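Putative molybdenum carrier protein (Syntrophus aciditrophicus SB, PDB 3IMK) is of unknown function but may carry molybdenum, and belongs to the circularly permuted YpsA group of SLOG proteins. Local coordinates at residues Ile106-Arg110 and Ile111-Asp115. Numbering follows the deposited sequence.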
loop_
_atom_site.group_PDB
_atom_site.type_symbol
_atom_site.label_atom_id
_atom_site.label_comp_id
_atom_site.label_asym_id
_atom_site.label_seq_id
_atom_site.Cartn_x
_atom_site.Cartn_y
_atom_site.Cartn_z
ATOM N N ILE A 106 3.974 9.426 -0.522
ATOM C CA ILE A 106 3.757 10.184 -1.750
ATOM C C ILE A 106 2.444 10.946 -1.604
ATOM O O ILE A 106 1.376 10.346 -1.525
ATOM C CB ILE A 106 3.730 9.273 -2.978
ATOM C CG1 ILE A 106 5.089 8.619 -3.184
ATOM C CG2 ILE A 106 3.286 10.029 -4.247
ATOM C CD1 ILE A 106 6.304 9.603 -3.408
ATOM N N ASP A 107 2.524 12.277 -1.642
ATOM C CA ASP A 107 1.376 13.170 -1.618
ATOM C C ASP A 107 1.182 13.647 -3.080
ATOM O O ASP A 107 1.921 14.483 -3.580
ATOM C CB ASP A 107 1.616 14.336 -0.657
ATOM C CG ASP A 107 0.457 15.302 -0.600
ATOM O OD1 ASP A 107 -0.472 15.237 -1.448
ATOM O OD2 ASP A 107 0.423 16.136 0.330
ATOM N N LEU A 108 0.176 13.081 -3.740
ATOM C CA LEU A 108 -0.080 13.343 -5.147
ATOM C C LEU A 108 -0.749 14.679 -5.375
ATOM O O LEU A 108 -1.031 15.003 -6.529
ATOM C CB LEU A 108 -0.865 12.177 -5.773
ATOM C CG LEU A 108 -0.081 10.895 -5.945
ATOM C CD1 LEU A 108 -0.978 9.785 -6.493
ATOM C CD2 LEU A 108 1.153 11.043 -6.815
ATOM N N ASP A 109 -0.926 15.485 -4.322
ATOM C CA ASP A 109 -1.173 16.927 -4.524
ATOM C C ASP A 109 0.117 17.753 -4.636
ATOM O O ASP A 109 0.060 18.931 -5.023
ATOM C CB ASP A 109 -2.033 17.534 -3.411
ATOM C CG ASP A 109 -3.494 17.150 -3.495
ATOM O OD1 ASP A 109 -3.959 16.547 -4.497
ATOM O OD2 ASP A 109 -4.235 17.463 -2.520
ATOM N N ARG A 110 1.254 17.155 -4.274
ATOM C CA ARG A 110 2.514 17.885 -4.210
ATOM C C ARG A 110 3.512 17.456 -5.270
ATOM O O ARG A 110 4.444 18.205 -5.575
ATOM C CB ARG A 110 3.160 17.708 -2.829
ATOM C CG ARG A 110 2.300 18.182 -1.669
ATOM C CD ARG A 110 2.530 19.594 -1.272
ATOM N NE ARG A 110 2.156 20.548 -2.312
ATOM C CZ ARG A 110 0.925 21.030 -2.515
ATOM N NH1 ARG A 110 -0.103 20.671 -1.740
ATOM N NH2 ARG A 110 0.720 21.889 -3.514
ATOM N N ILE A 111 3.338 16.257 -5.814
ATOM C CA ILE A 111 4.279 15.691 -6.793
ATOM C C ILE A 111 3.455 15.028 -7.895
ATOM O O ILE A 111 2.442 14.378 -7.609
ATOM C CB ILE A 111 5.242 14.684 -6.078
ATOM C CG1 ILE A 111 6.391 14.292 -6.997
ATOM C CG2 ILE A 111 4.506 13.499 -5.493
ATOM C CD1 ILE A 111 7.512 13.490 -6.249
ATOM N N SER A 112 3.946 15.078 -9.129
ATOM C CA SER A 112 3.281 14.359 -10.222
ATOM C C SER A 112 3.488 12.845 -10.121
ATOM O O SER A 112 4.416 12.386 -9.515
ATOM C CB SER A 112 3.813 14.864 -11.563
ATOM O OG SER A 112 5.182 14.491 -11.721
ATOM N N ILE A 113 2.602 12.055 -10.732
ATOM C CA ILE A 113 2.785 10.608 -10.686
ATOM C C ILE A 113 4.109 10.182 -11.339
ATOM O O ILE A 113 4.748 9.235 -10.871
ATOM C CB ILE A 113 1.596 9.771 -11.258
ATOM C CG1 ILE A 113 1.329 10.111 -12.732
ATOM C CG2 ILE A 113 0.332 9.942 -10.358
ATOM C CD1 ILE A 113 0.337 9.189 -13.425
ATOM N N GLU A 114 4.523 10.863 -12.408
ATOM C CA GLU A 114 5.772 10.466 -13.049
ATOM C C GLU A 114 6.954 10.676 -12.132
ATOM O O GLU A 114 7.839 9.838 -12.054
ATOM C CB GLU A 114 5.985 11.251 -14.339
ATOM C CG GLU A 114 4.922 10.993 -15.401
ATOM C CD GLU A 114 3.704 11.926 -15.308
ATOM O OE1 GLU A 114 3.551 12.677 -14.340
ATOM O OE2 GLU A 114 2.870 11.920 -16.269
ATOM N N ASP A 115 7.015 11.799 -11.477
ATOM C CA ASP A 115 8.163 12.118 -10.586
ATOM C C ASP A 115 8.115 11.240 -9.317
ATOM O O ASP A 115 9.145 10.783 -8.797
ATOM C CB ASP A 115 8.172 13.617 -10.289
ATOM C CG ASP A 115 8.342 14.481 -11.580
ATOM O OD1 ASP A 115 8.930 13.996 -12.526
ATOM O OD2 ASP A 115 7.986 15.631 -11.545
HETATM O O HOH W 1 -0.064 13.659 -8.701
#
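Ile106 and Ile111 meet through their CG2 methyls, Ile106 CG2 lying 3.9 Å from Ile111 CG2, and both side chains also rest on Ala116 of helix 113-126. The CG2 branch of Ile111 sits between its own backbone N and carbonyl carbon, which turns it back over the bend, 3.4 Å from Asp107 O. Beside this pair Leu108 reaches forward with CD2, which lies 3.8 Å from Ile113 CG2 in one of the two conformers modelled for Ile113; the same methyl lies against the carbonyl of Ile111. Ala148 of helix 145-157 also touches Leu108. Toward the polar edge the bonds are mostly made by the backbone. Asp107 O accepts from Arg110 N at 2.8 Å and, weakly, from Ile111 N (N-H...O angle 134°), while a water donates to both Leu108 O and Ile111 O, bridging the loop. Asp107 OD1 receives Asp109 N at 2.9 Å, on the anti side and 33° out of the carboxylate plane, forming an Asx turn, and is bonded by Gly83 N as well. Farther along, Ser112 is the N-cap of helix 113-126, its OG accepting from Asp115 N at 3.3 Å. The whole is a tight strand-to-helix connection, leading from edge strand 103-107 of the parallel sheet into the next helix of this Rossmann-like α/β fold.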